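Local coordinates for protein alpha-1,4-endofucoidanase (Mariniflexile fucanivorans, PDB 6DLH) that hydrolyses fucoidan internally as a retaining glycoside hydrolase of family 107, its chain carrying Ig-like domains that bind calcium, at residues H624-A635 and G661-G669. Sequence-based numbering, arbitrary orientation.
Sequences HVAGFTNLGNGA and GTDYYDFEG. With CA (calcium ion), chain F.
With its CG anti to the backbone N (chi1 -165°), Tyr665 sends its ring across to His624 and Val625, while Phe667, its CG anti to the carbonyl carbon, lays its ring between Asn630 and the Tyr665 ring, an edge toward His624. The phenol oxygen ends in the plane of the imidazole, where Tyr665 OH and His624 ND1 share a hydrogen bond of 2.9 Å; Val625 N donates a longer one to the same oxygen, 3.3 Å and nearly straight at 162°. Val625 CB sits over one face of the Tyr665 ring, and Tyr665 CB rests squarely over the centre of the Phe628 ring, 3.5 Å from its centroid. A phenylalanine in place of Tyr665 lacks the hydroxyl that both His624 ND1 and Val625 N hold, and the imidazole would probably be freer to turn. Phe667 directs an edge at the imidazole face in a T-shaped pair (planes at 78°), while Asn630 CB and ND2 lie over one of its own faces, ND2 reaching 3.2 Å from Phe667 CG. Beyond this aromatic cluster, calcium draws the segments together through Gly634 O (2.4 Å), Asp666 OD1 (2.5 Å) and Glu668 OE1 (2.7 Å). A water bridges Ala635 O, Phe667 N and Glu668 OE1. Asp670 and Asp715 complete the calcium site, which ties the incoming linker to the type I turn Asp666–Gly669 at one end of the last Ig-like domain in this chain.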
ATOM      1  N   HIS A 624     -26.538  13.422 -12.762  1.00 52.05           N
ATOM      2  CA  HIS A 624     -27.603  12.454 -12.551  1.00 52.64           C
ATOM      3  C   HIS A 624     -27.091  11.057 -12.893  1.00 53.52           C
ATOM      4  O   HIS A 624     -26.179  10.911 -13.703  1.00 53.33           O
ATOM      5  CB  HIS A 624     -28.847  12.820 -13.381  1.00 54.25           C
ATOM      6  CG  HIS A 624     -29.693  13.898 -12.784  1.00 54.35           C
ATOM      7  ND1 HIS A 624     -30.215  13.809 -11.505  1.00 53.38           N
ATOM      8  CD2 HIS A 624     -30.119  15.082 -13.281  1.00 54.26           C
ATOM      9  CE1 HIS A 624     -30.917  14.892 -11.234  1.00 52.51           C
ATOM     10  NE2 HIS A 624     -30.872  15.691 -12.309  1.00 54.72           N
ATOM     11  N   VAL A 625     -27.689  10.039 -12.257  1.00 55.56           N
ATOM     12  CA  VAL A 625     -27.471   8.643 -12.607  1.00 54.77           C
ATOM     13  C   VAL A 625     -27.836   8.466 -14.078  1.00 55.06           C
ATOM     14  O   VAL A 625     -28.868   8.958 -14.519  1.00 57.67           O
ATOM     15  CB  VAL A 625     -28.298   7.705 -11.700  1.00 53.79           C
ATOM     16  CG1 VAL A 625     -28.219   6.250 -12.137  1.00 51.13           C
ATOM     17  CG2 VAL A 625     -27.929   7.843 -10.229  1.00 52.46           C
ATOM     18  N   ALA A 626     -26.976   7.770 -14.832  1.00 57.71           N
ATOM     19  CA  ALA A 626     -27.196   7.557 -16.256  1.00 57.03           C
ATOM     20  C   ALA A 626     -28.189   6.419 -16.456  1.00 56.76           C
ATOM     21  O   ALA A 626     -28.404   5.617 -15.547  1.00 54.73           O
ATOM     22  CB  ALA A 626     -25.884   7.262 -16.942  1.00 59.04           C
ATOM     23  N   GLY A 627     -28.793   6.372 -17.652  1.00 59.01           N
ATOM     24  CA  GLY A 627     -29.644   5.262 -18.057  1.00 61.21           C
ATOM     25  C   GLY A 627     -31.138   5.532 -17.881  1.00 63.79           C
ATOM     26  O   GLY A 627     -31.963   4.721 -18.294  1.00 63.36           O
ATOM     27  N   PHE A 628     -31.477   6.667 -17.257  1.00 66.97           N
ATOM     28  CA  PHE A 628     -32.862   7.054 -17.042  1.00 67.09           C
ATOM     29  C   PHE A 628     -33.208   8.239 -17.938  1.00 67.96           C
ATOM     30  O   PHE A 628     -32.321   8.989 -18.340  1.00 67.86           O
ATOM     31  CB  PHE A 628     -33.097   7.425 -15.577  1.00 64.38           C
ATOM     32  CG  PHE A 628     -32.894   6.296 -14.601  1.00 67.54           C
ATOM     33  CD1 PHE A 628     -33.874   5.333 -14.415  1.00 66.39           C
ATOM     34  CD2 PHE A 628     -31.726   6.200 -13.859  1.00 68.68           C
ATOM     35  CE1 PHE A 628     -33.687   4.299 -13.509  1.00 67.56           C
ATOM     36  CE2 PHE A 628     -31.542   5.167 -12.951  1.00 67.43           C
ATOM     37  CZ  PHE A 628     -32.522   4.217 -12.778  1.00 66.83           C
ATOM     38  N   THR A 629     -34.506   8.394 -18.230  1.00 71.91           N
ATOM     39  CA  THR A 629     -35.010   9.476 -19.061  1.00 71.12           C
ATOM     40  C   THR A 629     -35.837  10.441 -18.212  1.00 70.43           C
ATOM     41  O   THR A 629     -36.885  10.072 -17.682  1.00 72.39           O
ATOM     42  CB  THR A 629     -35.808   8.936 -20.257  1.00 69.79           C
ATOM     43  OG1 THR A 629     -35.009   7.955 -20.917  1.00 68.67           O
ATOM     44  CG2 THR A 629     -36.208  10.017 -21.239  1.00 69.31           C
ATOM     45  N   ASN A 630     -35.340  11.679 -18.092  1.00 68.05           N
ATOM     46  CA  ASN A 630     -36.053  12.759 -17.434  1.00 65.82           C
ATOM     47  C   ASN A 630     -37.271  13.118 -18.278  1.00 66.98           C
ATOM     48  O   ASN A 630     -37.154  13.289 -19.488  1.00 65.93           O
ATOM     49  CB  ASN A 630     -35.137  13.964 -17.200  1.00 65.07           C
ATOM     50  CG  ASN A 630     -35.800  15.109 -16.461  1.00 67.32           C
ATOM     51  OD1 ASN A 630     -35.919  16.207 -16.995  1.00 73.44           O
ATOM     52  ND2 ASN A 630     -36.227  14.874 -15.231  1.00 68.18           N
ATOM     53  N   LEU A 631     -38.439  13.201 -17.633  1.00 70.58           N
ATOM     54  CA  LEU A 631     -39.671  13.508 -18.343  1.00 73.81           C
ATOM     55  C   LEU A 631     -39.958  15.006 -18.252  1.00 74.18           C
ATOM     56  O   LEU A 631     -40.750  15.536 -19.031  1.00 73.10           O
ATOM     57  CB  LEU A 631     -40.815  12.649 -17.785  1.00 73.05           C
ATOM     58  CG  LEU A 631     -40.733  11.154 -18.099  1.00 70.89           C
ATOM     59  CD1 LEU A 631     -41.801  10.379 -17.345  1.00 68.54           C
ATOM     60  CD2 LEU A 631     -40.840  10.887 -19.595  1.00 68.33           C
ATOM     61  N   GLY A 632     -39.300  15.672 -17.292  1.00 74.70           N
ATOM     62  CA  GLY A 632     -39.220  17.122 -17.233  1.00 71.26           C
ATOM     63  C   GLY A 632     -40.245  17.758 -16.297  1.00 70.26           C
ATOM     64  O   GLY A 632     -40.277  18.978 -16.166  1.00 72.12           O
ATOM     65  N   ASN A 633     -41.059  16.927 -15.632  1.00 69.71           N
ATOM     66  CA  ASN A 633     -42.220  17.415 -14.902  1.00 67.40           C
ATOM     67  C   ASN A 633     -42.180  16.987 -13.435  1.00 66.78           C
ATOM     68  O   ASN A 633     -43.083  17.322 -12.666  1.00 66.10           O
ATOM     69  CB  ASN A 633     -43.533  17.036 -15.597  1.00 67.24           C
ATOM     70  CG  ASN A 633     -43.690  15.547 -15.817  1.00 65.97           C
ATOM     71  OD1 ASN A 633     -44.320  14.863 -15.016  1.00 67.66           O
ATOM     72  ND2 ASN A 633     -43.123  15.035 -16.898  1.00 65.58           N
ATOM     73  N   GLY A 634     -41.136  16.244 -13.050  1.00 63.64           N
ATOM     74  CA  GLY A 634     -40.925  15.897 -11.652  1.00 57.82           C
ATOM     75  C   GLY A 634     -41.281  14.447 -11.339  1.00 53.61           C
ATOM     76  O   GLY A 634     -41.035  13.979 -10.227  1.00 49.60           O
ATOM     77  N   ALA A 635     -41.846  13.752 -12.337  1.00 51.98           N
ATOM     78  CA  ALA A 635     -42.255  12.363 -12.199  1.00 56.01           C
ATOM     79  C   ALA A 635     -41.027  11.464 -12.070  1.00 58.92           C
ATOM     80  O   ALA A 635     -40.023  11.704 -12.738  1.00 57.69           O
ATOM     81  CB  ALA A 635     -43.094  11.958 -13.388  1.00 51.03           C
ATOM     82  N   GLY A 661     -31.768   4.073  -8.160  1.00 51.70           N
ATOM     83  CA  GLY A 661     -30.560   4.358  -8.914  1.00 49.80           C
ATOM     84  C   GLY A 661     -30.247   3.249  -9.908  1.00 48.06           C
ATOM     85  O   GLY A 661     -29.464   3.455 -10.830  1.00 49.07           O
ATOM     86  N   THR A 662     -30.878   2.087  -9.709  1.00 46.58           N
ATOM     87  CA  THR A 662     -30.713   0.957 -10.610  1.00 48.99           C
ATOM     88  C   THR A 662     -32.026   0.689 -11.349  1.00 47.77           C
ATOM     89  O   THR A 662     -32.036   0.529 -12.571  1.00 43.90           O
ATOM     90  CB  THR A 662     -30.171  -0.277  -9.868  1.00 50.17           C
ATOM     91  OG1 THR A 662     -29.059   0.109  -9.054  1.00 49.19           O
ATOM     92  CG2 THR A 662     -29.767  -1.409 -10.790  1.00 47.79           C
ATOM     93  N   ASP A 663     -33.130   0.646 -10.590  1.00 47.30           N
ATOM     94  CA  ASP A 663     -34.409   0.203 -11.124  1.00 51.46           C
ATOM     95  C   ASP A 663     -35.358   1.385 -11.329  1.00 51.01           C
ATOM     96  O   ASP A 663     -36.230   1.329 -12.194  1.00 49.97           O
ATOM     97  CB  ASP A 663     -35.014  -0.903 -10.254  1.00 50.10           C
ATOM     98  CG  ASP A 663     -34.093  -2.102 -10.085  1.00 49.84           C
ATOM     99  OD1 ASP A 663     -33.838  -2.789 -11.097  1.00 47.17           O
ATOM    100  OD2 ASP A 663     -33.637  -2.333  -8.945  1.00 47.13           O
ATOM    101  N   TYR A 664     -35.172   2.449 -10.537  1.00 50.20           N
ATOM    102  CA  TYR A 664     -36.090   3.576 -10.505  1.00 51.80           C
ATOM    103  C   TYR A 664     -35.359   4.810  -9.979  1.00 56.71           C
ATOM    104  O   TYR A 664     -34.503   4.705  -9.099  1.00 59.90           O
ATOM    105  CB  TYR A 664     -37.332   3.247  -9.662  1.00 46.07           C
ATOM    106  CG  TYR A 664     -37.073   3.005  -8.196  1.00 44.25           C
ATOM    107  CD1 TYR A 664     -36.990   4.062  -7.303  1.00 45.51           C
ATOM    108  CD2 TYR A 664     -36.907   1.721  -7.693  1.00 44.50           C
ATOM    109  CE1 TYR A 664     -36.738   3.855  -5.955  1.00 44.70           C
ATOM    110  CE2 TYR A 664     -36.657   1.495  -6.346  1.00 40.86           C
ATOM    111  CZ  TYR A 664     -36.569   2.568  -5.474  1.00 44.02           C
ATOM    112  OH  TYR A 664     -36.320   2.381  -4.143  1.00 43.40           O
ATOM    113  N   TYR A 665     -35.738   5.980 -10.503  1.00 55.88           N
ATOM    114  CA  TYR A 665     -35.021   7.216 -10.237  1.00 55.30           C
ATOM    115  C   TYR A 665     -35.988   8.398 -10.183  1.00 55.13           C
ATOM    116  O   TYR A 665     -36.926   8.478 -10.972  1.00 52.76           O
ATOM    117  CB  TYR A 665     -33.978   7.436 -11.333  1.00 52.63           C
ATOM    118  CG  TYR A 665     -32.918   8.462 -11.024  1.00 52.19           C
ATOM    119  CD1 TYR A 665     -32.108   8.342  -9.905  1.00 52.95           C
ATOM    120  CD2 TYR A 665     -32.700   9.539 -11.871  1.00 52.58           C
ATOM    121  CE1 TYR A 665     -31.121   9.274  -9.625  1.00 51.26           C
ATOM    122  CE2 TYR A 665     -31.709  10.474 -11.613  1.00 50.82           C
ATOM    123  CZ  TYR A 665     -30.918  10.339 -10.486  1.00 50.61           C
ATOM    124  OH  TYR A 665     -29.942  11.254 -10.223  1.00 50.27           O
ATOM    125  N   ASP A 666     -35.717   9.328  -9.259  1.00 55.06           N
ATOM    126  CA  ASP A 666     -36.460  10.572  -9.155  1.00 55.05           C
ATOM    127  C   ASP A 666     -35.496  11.753  -9.247  1.00 57.19           C
ATOM    128  O   ASP A 666     -34.662  11.946  -8.364  1.00 60.06           O
ATOM    129  CB  ASP A 666     -37.278  10.628  -7.862  1.00 55.87           C
ATOM    130  CG  ASP A 666     -38.000  11.953  -7.683  1.00 58.82           C
ATOM    131  OD1 ASP A 666     -38.919  12.233  -8.481  1.00 56.11           O
ATOM    132  OD2 ASP A 666     -37.619  12.707  -6.763  1.00 58.91           O
ATOM    133  N   PHE A 667     -35.669  12.575 -10.290  1.00 56.76           N
ATOM    134  CA  PHE A 667     -34.728  13.630 -10.634  1.00 53.63           C
ATOM    135  C   PHE A 667     -34.690  14.755  -9.598  1.00 53.14           C
ATOM    136  O   PHE A 667     -33.879  15.669  -9.730  1.00 55.97           O
ATOM    137  CB  PHE A 667     -34.992  14.139 -12.052  1.00 52.75           C
ATOM    138  CG  PHE A 667     -34.528  13.194 -13.131  1.00 53.81           C
ATOM    139  CD1 PHE A 667     -33.229  13.254 -13.620  1.00 54.29           C
ATOM    140  CD2 PHE A 667     -35.380  12.227 -13.645  1.00 51.73           C
ATOM    141  CE1 PHE A 667     -32.799  12.383 -14.612  1.00 53.14           C
ATOM    142  CE2 PHE A 667     -34.947  11.352 -14.631  1.00 53.10           C
ATOM    143  CZ  PHE A 667     -33.658  11.432 -15.117  1.00 52.08           C
ATOM    144  N   GLU A 668     -35.535  14.686  -8.561  1.00 52.97           N
ATOM    145  CA  GLU A 668     -35.534  15.720  -7.534  1.00 52.53           C
ATOM    146  C   GLU A 668     -35.128  15.123  -6.189  1.00 55.44           C
ATOM    147  O   GLU A 668     -34.965  15.847  -5.207  1.00 54.46           O
ATOM    148  CB  GLU A 668     -36.878  16.455  -7.457  1.00 51.73           C
ATOM    149  CG  GLU A 668     -37.288  17.147  -8.749  1.00 46.51           C
ATOM    150  CD  GLU A 668     -37.846  16.216  -9.812  1.00 45.91           C
ATOM    151  OE1 GLU A 668     -38.313  15.122  -9.448  1.00 46.58           O
ATOM    152  OE2 GLU A 668     -37.806  16.580 -11.006  1.00 49.23           O
ATOM    153  N   GLY A 669     -34.963  13.796  -6.159  1.00 60.66           N
ATOM    154  CA  GLY A 669     -34.523  13.094  -4.964  1.00 59.79           C
ATOM    155  C   GLY A 669     -35.586  13.089  -3.869  1.00 59.60           C
ATOM    156  O   GLY A 669     -35.253  13.055  -2.684  1.00 58.44           O
TER
HETATM  157 CA    CA F 805     -40.407  14.193  -7.938  1.00 60.12          CA
HETATM  158  O   HOH W   1     -38.224  13.266 -11.397  1.00 53.11           O